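Long-range contact in glutamine amidotransferase domain-containing protein (Streptococcus mutans, PDB 3L7N), which probably acts as a glutamine amidotransferase of the class 1 family, hydrolysing glutamine to release ammonia, though the acceptor of that ammonia is not established: residues P147-K152 / Q165-G170. Numbering follows the deposited sequence.
Sequences PGLPDK and QIIKFG
P147 to K152 run as an extended loop over one face of strand 166-170, in the same direction as the strand, with CA atoms 8.2 Å apart at L149 and I167 and 6.8 Å apart at K152 and F169. At that spacing side chains fill the interval, and the contact is apolar. I167 rises toward the loop with CG1 anti to its carbonyl carbon (chi1 -62°); its CD1 meets P147 CG at 3.6 Å and also reaches L149 CD1 at 4.0 Å, while CG2 touches the same leucine methyl at 3.8 Å. Isoleucine fits a strand here, offering a short methyl (CG2) and a longer arm ending in another (CD1). L149 has CG anti to its backbone N (chi1 -172°), and leucine is long enough for its end to come nearer I167 than its CB direction suggests. CG2 of I167 also lies 3.6 Å above the F169 ring plane, offset toward the rim. P150 crosses F169 at about a right angle, CG at the ring edge in its plane and CD 3.6 Å from F169 CE1. Proline gives a rigid apolar surface without a backbone N-H to satisfy. The F169 ring also packs with Y101 and M97, and Y101 O accepts a hydrogen bond from K152 NZ. F169 and G170 form a classic beta bulge opposite Q173. The loop thus covers an inner strand of the mixed sheet, and F169 lies near, without touching, a GxCxG sequence consistent with the amidotransferase nucleophile elbow.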
ATOM      1  N   PRO A 147      -3.926  -8.053   4.726  1.00 35.91           N
ATOM      2  CA  PRO A 147      -3.433  -7.865   6.108  1.00 36.00           C
ATOM      3  C   PRO A 147      -4.323  -8.535   7.241  1.00 37.04           C
ATOM      4  O   PRO A 147      -5.561  -8.624   7.108  1.00 37.34           O
ATOM      5  CB  PRO A 147      -3.395  -6.351   6.264  1.00 35.23           C
ATOM      6  CG  PRO A 147      -4.211  -5.792   5.117  1.00 35.48           C
ATOM      7  CD  PRO A 147      -4.161  -6.770   4.030  1.00 36.96           C
ATOM      8  N   GLY A 148      -3.665  -9.004   8.320  1.00 37.08           N
ATOM      9  CA  GLY A 148      -4.330  -9.216   9.639  1.00 35.24           C
ATOM     10  C   GLY A 148      -5.257  -8.073  10.056  1.00 36.27           C
ATOM     11  O   GLY A 148      -4.988  -6.915   9.791  1.00 34.44           O
ATOM     12  N   LEU A 149      -6.387  -8.408  10.676  1.00 38.07           N
ATOM     13  CA  LEU A 149      -7.282  -7.350  11.241  1.00 38.14           C
ATOM     14  C   LEU A 149      -7.389  -7.453  12.792  1.00 38.09           C
ATOM     15  O   LEU A 149      -8.101  -8.294  13.312  1.00 39.66           O
ATOM     16  CB  LEU A 149      -8.670  -7.393  10.588  1.00 36.51           C
ATOM     17  CG  LEU A 149      -9.564  -6.222  10.964  1.00 37.82           C
ATOM     18  CD1 LEU A 149      -9.196  -4.973  10.130  1.00 37.98           C
ATOM     19  CD2 LEU A 149     -11.085  -6.553  10.827  1.00 33.27           C
ATOM     20  N   PRO A 150      -6.611  -6.671  13.500  1.00 37.75           N
ATOM     21  CA  PRO A 150      -6.772  -6.610  14.961  1.00 37.31           C
ATOM     22  C   PRO A 150      -8.087  -5.999  15.327  1.00 38.05           C
ATOM     23  O   PRO A 150      -8.684  -5.262  14.510  1.00 38.36           O
ATOM     24  CB  PRO A 150      -5.667  -5.681  15.401  1.00 38.22           C
ATOM     25  CG  PRO A 150      -5.030  -5.160  14.142  1.00 38.94           C
ATOM     26  CD  PRO A 150      -5.770  -5.607  12.974  1.00 37.19           C
ATOM     27  N   ASP A 151      -8.555  -6.273  16.546  1.00 39.35           N
ATOM     28  CA  ASP A 151      -9.951  -5.981  16.927  1.00 40.69           C
ATOM     29  C   ASP A 151     -10.284  -4.510  16.832  1.00 42.07           C
ATOM     30  O   ASP A 151     -11.429  -4.178  16.662  1.00 43.10           O
ATOM     31  CB  ASP A 151     -10.253  -6.440  18.342  1.00 40.48           C
ATOM     32  CG  ASP A 151     -10.283  -7.943  18.484  1.00 42.81           C
ATOM     33  OD1 ASP A 151     -10.304  -8.665  17.439  1.00 39.21           O
ATOM     34  OD2 ASP A 151     -10.242  -8.414  19.670  1.00 44.27           O
ATOM     35  N   LYS A 152      -9.281  -3.654  16.993  1.00 42.70           N
ATOM     36  CA  LYS A 152      -9.500  -2.215  17.023  1.00 43.72           C
ATOM     37  C   LYS A 152      -9.400  -1.609  15.632  1.00 43.47           C
ATOM     38  O   LYS A 152      -9.569  -0.402  15.459  1.00 45.36           O
ATOM     39  CB  LYS A 152      -8.498  -1.540  17.962  1.00 43.99           C
ATOM     40  CG  LYS A 152      -7.627  -2.512  18.742  1.00 50.86           C
ATOM     41  CD  LYS A 152      -6.178  -2.055  18.770  1.00 59.88           C
ATOM     42  CE  LYS A 152      -5.321  -2.879  17.823  1.00 55.54           C
ATOM     43  NZ  LYS A 152      -3.867  -2.668  18.063  1.00 47.85           N
ATOM     44  N   GLN A 165      -9.426  -4.086   1.792  1.00 40.19           N
ATOM     45  CA  GLN A 165      -8.728  -3.325   0.822  1.00 39.36           C
ATOM     46  C   GLN A 165      -8.111  -2.110   1.477  1.00 38.87           C
ATOM     47  O   GLN A 165      -6.988  -1.758   1.188  1.00 39.55           O
ATOM     48  CB  GLN A 165      -9.642  -2.906  -0.345  1.00 38.72           C
ATOM     49  CG  GLN A 165      -9.878  -3.941  -1.362  1.00 39.24           C
ATOM     50  CD  GLN A 165      -8.606  -4.516  -1.962  1.00 45.71           C
ATOM     51  OE1 GLN A 165      -7.514  -4.049  -1.687  1.00 48.67           O
ATOM     52  NE2 GLN A 165      -8.755  -5.569  -2.789  1.00 47.64           N
ATOM     53  N   ILE A 166      -8.872  -1.464   2.340  1.00 36.48           N
ATOM     54  CA  ILE A 166      -8.424  -0.314   3.048  1.00 35.04           C
ATOM     55  C   ILE A 166      -8.798  -0.530   4.506  1.00 36.77           C
ATOM     56  O   ILE A 166      -9.873  -1.109   4.791  1.00 38.16           O
ATOM     57  CB  ILE A 166      -9.129   0.865   2.594  1.00 34.05           C
ATOM     58  CG1 ILE A 166      -8.802   1.162   1.129  1.00 34.05           C
ATOM     59  CG2 ILE A 166      -8.794   2.020   3.449  1.00 35.71           C
ATOM     60  CD1 ILE A 166      -9.500   2.429   0.610  1.00 26.95           C
ATOM     61  N   ILE A 167      -7.887  -0.169   5.443  1.00 35.36           N
ATOM     62  CA  ILE A 167      -8.084  -0.473   6.877  1.00 32.32           C
ATOM     63  C   ILE A 167      -7.643   0.713   7.688  1.00 33.53           C
ATOM     64  O   ILE A 167      -6.656   1.346   7.356  1.00 35.17           O
ATOM     65  CB  ILE A 167      -7.304  -1.713   7.320  1.00 31.16           C
ATOM     66  CG1 ILE A 167      -7.761  -2.931   6.576  1.00 24.84           C
ATOM     67  CG2 ILE A 167      -7.391  -1.921   8.897  1.00 29.15           C
ATOM     68  CD1 ILE A 167      -6.925  -4.168   6.930  1.00 21.44           C
ATOM     69  N   LYS A 168      -8.409   1.070   8.707  1.00 31.85           N
ATOM     70  CA  LYS A 168      -7.995   2.076   9.581  1.00 31.18           C
ATOM     71  C   LYS A 168      -7.616   1.440  10.850  1.00 32.89           C
ATOM     72  O   LYS A 168      -8.495   0.904  11.587  1.00 35.82           O
ATOM     73  CB  LYS A 168      -9.064   3.047   9.814  1.00 30.86           C
ATOM     74  CG  LYS A 168      -8.683   4.117  10.838  1.00 32.53           C
ATOM     75  CD  LYS A 168      -9.871   5.041  11.121  1.00 36.41           C
ATOM     76  CE  LYS A 168      -9.533   6.183  12.034  1.00 39.96           C
ATOM     77  NZ  LYS A 168     -10.154   7.500  11.443  1.00 45.76           N
ATOM     78  N   PHE A 169      -6.295   1.450  11.122  1.00 32.46           N
ATOM     79  CA  PHE A 169      -5.686   0.925  12.345  1.00 30.80           C
ATOM     80  C   PHE A 169      -5.695   1.942  13.467  1.00 30.89           C
ATOM     81  O   PHE A 169      -5.606   1.576  14.638  1.00 30.61           O
ATOM     82  CB  PHE A 169      -4.237   0.535  12.070  1.00 30.42           C
ATOM     83  CG  PHE A 169      -4.091  -0.691  11.252  1.00 28.85           C
ATOM     84  CD1 PHE A 169      -4.170  -1.951  11.845  1.00 28.24           C
ATOM     85  CD2 PHE A 169      -3.878  -0.607   9.877  1.00 28.50           C
ATOM     86  CE1 PHE A 169      -4.058  -3.143  11.064  1.00 26.32           C
ATOM     87  CE2 PHE A 169      -3.756  -1.781   9.081  1.00 28.35           C
ATOM     88  CZ  PHE A 169      -3.848  -3.047   9.683  1.00 30.09           C
ATOM     89  N   GLY A 170      -5.687   3.216  13.117  1.00 30.02           N
ATOM     90  CA  GLY A 170      -5.527   4.249  14.111  1.00 30.96           C
ATOM     91  C   GLY A 170      -6.048   5.543  13.565  1.00 33.01           C
ATOM     92  O   GLY A 170      -6.476   5.592  12.418  1.00 33.29           O
TER